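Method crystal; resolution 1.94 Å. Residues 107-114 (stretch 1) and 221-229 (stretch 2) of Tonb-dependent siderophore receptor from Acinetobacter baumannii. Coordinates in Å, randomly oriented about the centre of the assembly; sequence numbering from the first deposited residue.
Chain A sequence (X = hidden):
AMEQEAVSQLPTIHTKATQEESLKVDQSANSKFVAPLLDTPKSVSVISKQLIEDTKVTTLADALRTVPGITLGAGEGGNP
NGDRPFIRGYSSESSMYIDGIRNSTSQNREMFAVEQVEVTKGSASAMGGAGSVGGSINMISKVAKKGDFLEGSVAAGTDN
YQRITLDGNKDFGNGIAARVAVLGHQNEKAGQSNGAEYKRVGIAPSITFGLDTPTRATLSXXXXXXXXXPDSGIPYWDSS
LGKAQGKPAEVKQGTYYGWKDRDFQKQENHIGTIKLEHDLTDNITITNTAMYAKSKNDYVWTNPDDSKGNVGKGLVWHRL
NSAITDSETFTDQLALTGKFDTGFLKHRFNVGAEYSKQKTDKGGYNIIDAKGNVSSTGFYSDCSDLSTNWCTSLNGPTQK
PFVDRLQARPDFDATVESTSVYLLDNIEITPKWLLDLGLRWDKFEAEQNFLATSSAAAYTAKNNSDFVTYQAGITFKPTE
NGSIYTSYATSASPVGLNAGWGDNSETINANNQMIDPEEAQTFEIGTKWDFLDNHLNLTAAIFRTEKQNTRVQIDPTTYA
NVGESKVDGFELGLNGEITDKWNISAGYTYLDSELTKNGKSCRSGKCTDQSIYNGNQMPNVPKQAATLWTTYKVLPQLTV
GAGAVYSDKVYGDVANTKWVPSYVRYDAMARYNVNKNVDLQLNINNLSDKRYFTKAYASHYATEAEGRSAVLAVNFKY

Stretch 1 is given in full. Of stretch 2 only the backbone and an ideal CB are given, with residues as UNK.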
# COMPACT_ATOMS: atom_id res chain seq x y z
N GLN A 107 -2.38 5.72 -6.44
CA GLN A 107 -1.84 4.96 -7.57
C GLN A 107 -2.10 3.48 -7.34
O GLN A 107 -2.24 3.02 -6.19
CB GLN A 107 -0.31 5.12 -7.64
CG GLN A 107 0.20 6.54 -7.68
CD GLN A 107 1.68 6.66 -7.36
OE1 GLN A 107 2.13 7.55 -6.60
NE2 GLN A 107 2.46 5.83 -7.99
N ASN A 108 -2.14 2.72 -8.43
CA ASN A 108 -2.06 1.26 -8.38
C ASN A 108 -0.62 0.88 -8.75
O ASN A 108 -0.27 0.86 -9.93
CB ASN A 108 -3.06 0.66 -9.38
CG ASN A 108 -4.50 1.12 -9.11
OD1 ASN A 108 -4.93 1.19 -7.98
ND2 ASN A 108 -5.23 1.40 -10.16
N ARG A 109 0.23 0.71 -7.75
CA ARG A 109 1.67 0.62 -8.00
C ARG A 109 2.04 -0.72 -8.64
O ARG A 109 1.49 -1.76 -8.27
CB ARG A 109 2.44 0.85 -6.72
CG ARG A 109 2.29 2.27 -6.20
CD ARG A 109 2.68 2.41 -4.74
NE ARG A 109 2.49 3.78 -4.25
CZ ARG A 109 1.32 4.33 -3.96
NH1 ARG A 109 0.20 3.62 -4.07
NH2 ARG A 109 1.28 5.60 -3.56
N GLU A 110 2.98 -0.65 -9.59
CA GLU A 110 3.51 -1.82 -10.30
C GLU A 110 4.74 -2.39 -9.64
O GLU A 110 5.46 -1.70 -8.89
CB GLU A 110 3.92 -1.44 -11.74
CG GLU A 110 3.05 -2.06 -12.83
CD GLU A 110 3.49 -3.45 -13.27
OE1 GLU A 110 4.62 -3.84 -12.95
OE2 GLU A 110 2.70 -4.16 -13.95
N MET A 111 5.04 -3.63 -9.99
CA MET A 111 6.24 -4.30 -9.46
C MET A 111 7.42 -4.34 -10.44
O MET A 111 8.48 -4.81 -10.06
CB MET A 111 5.90 -5.72 -9.03
CG MET A 111 4.90 -5.80 -7.87
SD MET A 111 5.52 -5.04 -6.35
CE MET A 111 6.77 -6.25 -5.92
N PHE A 112 7.27 -3.85 -11.68
CA PHE A 112 8.31 -4.13 -12.69
C PHE A 112 9.65 -3.52 -12.37
O PHE A 112 10.68 -4.10 -12.71
CB PHE A 112 7.89 -3.73 -14.12
CG PHE A 112 8.12 -2.29 -14.47
CD1 PHE A 112 7.19 -1.32 -14.12
CD2 PHE A 112 9.24 -1.90 -15.21
CE1 PHE A 112 7.36 0.00 -14.47
CE2 PHE A 112 9.41 -0.58 -15.58
CZ PHE A 112 8.48 0.38 -15.20
N ALA A 113 9.69 -2.38 -11.70
CA ALA A 113 10.95 -1.76 -11.35
C ALA A 113 11.33 -1.96 -9.89
O ALA A 113 12.20 -1.27 -9.38
CB ALA A 113 10.91 -0.28 -11.64
N VAL A 114 10.67 -2.91 -9.23
CA VAL A 114 10.83 -3.11 -7.79
C VAL A 114 11.77 -4.29 -7.49
O VAL A 114 11.54 -5.40 -7.94
CB VAL A 114 9.48 -3.38 -7.12
CG1 VAL A 114 9.66 -3.64 -5.63
CG2 VAL A 114 8.54 -2.21 -7.32
N UNK A 221 14.88 7.72 -13.42
CA UNK A 221 13.59 8.16 -13.87
C UNK A 221 12.70 6.95 -13.88
O UNK A 221 13.15 5.83 -14.17
CB UNK A 221 13.66 8.83 -15.24
N UNK A 222 11.42 7.18 -13.57
CA UNK A 222 10.42 6.15 -13.55
C UNK A 222 9.17 6.71 -14.21
O UNK A 222 8.77 7.84 -13.94
CB UNK A 222 10.14 5.67 -12.12
N UNK A 223 8.56 5.90 -15.06
CA UNK A 223 7.34 6.27 -15.77
C UNK A 223 6.45 5.06 -15.85
O UNK A 223 6.89 3.96 -16.20
CB UNK A 223 7.64 6.82 -17.17
N UNK A 224 5.18 5.28 -15.53
CA UNK A 224 4.14 4.29 -15.70
C UNK A 224 2.84 4.95 -16.09
O UNK A 224 2.42 5.97 -15.47
CB UNK A 224 3.96 3.47 -14.42
N UNK A 225 2.19 4.39 -17.10
CA UNK A 225 0.93 4.94 -17.57
C UNK A 225 -0.05 3.83 -17.81
O UNK A 225 0.30 2.79 -18.40
CB UNK A 225 1.13 5.77 -18.84
N UNK A 226 -1.28 4.02 -17.31
CA UNK A 226 -2.31 2.98 -17.38
C UNK A 226 -3.53 3.45 -18.13
O UNK A 226 -3.80 4.66 -18.23
CB UNK A 226 -2.71 2.53 -15.97
N UNK A 227 -4.32 2.48 -18.61
CA UNK A 227 -5.54 2.75 -19.36
C UNK A 227 -6.47 1.58 -19.09
O UNK A 227 -6.38 0.53 -19.75
CB UNK A 227 -5.27 2.93 -20.86
N UNK A 228 -7.34 1.73 -18.09
CA UNK A 228 -8.07 0.62 -17.56
C UNK A 228 -9.58 0.80 -17.71
O UNK A 228 -10.08 1.93 -17.82
CB UNK A 228 -7.70 0.42 -16.09
N UNK A 229 -10.30 -0.32 -17.63
CA UNK A 229 -11.73 -0.31 -17.34
C UNK A 229 -11.80 -0.77 -15.87
O UNK A 229 -11.50 -1.90 -15.57
CB UNK A 229 -12.53 -1.20 -18.29

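Stretch 2 begins as a strand, with phi/psi near -140/135 from 221 to 225, so successive side chains alternate in direction. Stretch 1 is irregular and closes with a type I turn from Met-111 to Val-114.

Position 221 has nothing of stretch 1 within 5.5 Å of its ideal CB. Stretch 1 sets no preference here. The residue is Tyr-221.

Position 222 points sideways, and its ideal CB also reaches nothing within 5.5 Å. Beyond it lie the Ala-113 methyl, the Phe-112 ring and the backbone N and O of Glu-110. A long side chain would suit, apolar along its length, perhaps with a polar tip; Phe, Tyr, Met or Leu are all reasonable. The residue is Tyr-222, with chi1 t. Ala-113 CB meets the edge of its ring, 3.7 Å from Tyr-222 CE1. Phe-112 CE1 is 3.4 Å from Tyr-222 CE1. The two ring planes lie at 25° with centroids 5.4 Å apart, so the rings are slid apart and barely overlap. Tyr-222 OH lies 3.8 Å from Glu-110 CB and makes no direct hydrogen bond to stretch 1. Water 3 lies 2.7 Å from Tyr-222 OH and accepts from Glu-110 N at 3.0 Å. Water 4 lies 2.8 Å from Tyr-222 OH, donates to Glu-110 O at 2.9 Å and accepts from Ala-113 N at 3.1 Å.

Position 223 points away, so many residues would fit. Its backbone does make contact: the carbonyl O of 223 lies at the edge of the Phe-112 ring, 4.0 Å from CZ. The residue is Tyr-223; its OH donates a very short 2.5 Å hydrogen bond to OE1 of the side chain at 225.

Position 224 points toward stretch 1, with its ideal CB 4.9 Å from Phe-112 CE1. Glu-110 CB lies nearby too. A medium apolar side chain such as Leu, Ile or Met would suit. The residue is Leu-224, with chi1 t and chi2 p. Leu-224 CD1 is 4.2 Å from Phe-112 CE1, and Leu-224 CD2 is 3.9 Å from Glu-110 CB.

Position 225 is out of reach, leaving the choice open. It is Gln-225, the acceptor for Tyr-223.

Position 226 is out of reach of direct contact, so stretch 1 leaves the choice open. It is Thr-226, whose OG1 lies 2.8 Å from water 2.

Position 227 is out of reach and unconstrained by stretch 1. It is Asp-227.

Position 228 points toward stretch 1, where Asn-108 ND2 offers a donor across a gap. An acceptor such as Asp, Asn or Ser could answer it through water; a longer Glu might come closer. The residue is Asp-228; Asp-228 OD2 receives hydrogen bonds from water 1 at 3.2 Å and water 2 at 2.6 Å. Both waters accept weak bonds from Asn-108 ND2, at 3.4 and 3.3 Å. Asp-228 OD2 stays 4.5 Å from Asn-108 ND2, so the waters carry the link.

Position 229 is out of reach. It is Lys-229, hydrogen-bonded through NZ elsewhere in the structure.

Stretch 2, residues 221-229: YYYLQTDDK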
# COMPACT_ATOMS: atom_id res chain seq x y z
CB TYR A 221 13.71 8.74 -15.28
CG TYR A 221 12.42 9.08 -15.96
CD1 TYR A 221 11.59 10.11 -15.47
CD2 TYR A 221 12.02 8.43 -17.13
CE1 TYR A 221 10.40 10.43 -16.11
CE2 TYR A 221 10.83 8.76 -17.76
CZ TYR A 221 10.02 9.75 -17.24
OH TYR A 221 8.84 10.10 -17.89
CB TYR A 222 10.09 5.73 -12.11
CG TYR A 222 9.03 4.64 -12.01
CD1 TYR A 222 9.35 3.32 -12.25
CD2 TYR A 222 7.71 4.95 -11.70
CE1 TYR A 222 8.40 2.32 -12.18
CE2 TYR A 222 6.75 3.95 -11.63
CZ TYR A 222 7.09 2.64 -11.86
OH TYR A 222 6.15 1.63 -11.77
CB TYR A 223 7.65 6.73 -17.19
CG TYR A 223 6.45 6.72 -18.15
CD1 TYR A 223 5.54 7.76 -18.16
CD2 TYR A 223 6.25 5.67 -19.04
CE1 TYR A 223 4.46 7.77 -19.04
CE2 TYR A 223 5.19 5.66 -19.93
CZ TYR A 223 4.30 6.71 -19.94
OH TYR A 223 3.24 6.69 -20.84
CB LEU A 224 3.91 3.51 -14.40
CG LEU A 224 2.89 2.37 -14.50
CD1 LEU A 224 3.44 1.19 -15.25
CD2 LEU A 224 2.44 1.91 -13.11
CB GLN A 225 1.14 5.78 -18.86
CG GLN A 225 -0.11 6.57 -19.23
CD GLN A 225 0.12 7.69 -20.24
OE1 GLN A 225 1.26 8.12 -20.54
NE2 GLN A 225 -0.99 8.21 -20.77
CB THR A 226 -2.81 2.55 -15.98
OG1 THR A 226 -3.67 3.58 -15.47
CG2 THR A 226 -1.68 2.34 -15.02
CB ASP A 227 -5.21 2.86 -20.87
CG ASP A 227 -6.41 3.25 -21.74
OD1 ASP A 227 -7.44 3.71 -21.23
OD2 ASP A 227 -6.31 3.12 -22.97
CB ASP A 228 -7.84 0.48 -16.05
CG ASP A 228 -6.39 0.25 -15.67
OD1 ASP A 228 -5.55 -0.20 -16.50
OD2 ASP A 228 -6.12 0.46 -14.46
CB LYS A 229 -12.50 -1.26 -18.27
CG LYS A 229 -12.54 -0.85 -19.74
CD LYS A 229 -13.18 0.54 -19.84
CE LYS A 229 -13.44 1.02 -21.27
NZ LYS A 229 -14.13 2.35 -21.18
O HOH W 1 -3.75 -0.48 -12.53
O HOH W 2 -5.04 2.57 -13.28
O HOH W 3 4.21 2.02 -9.96
O HOH W 4 7.50 -0.50 -10.49
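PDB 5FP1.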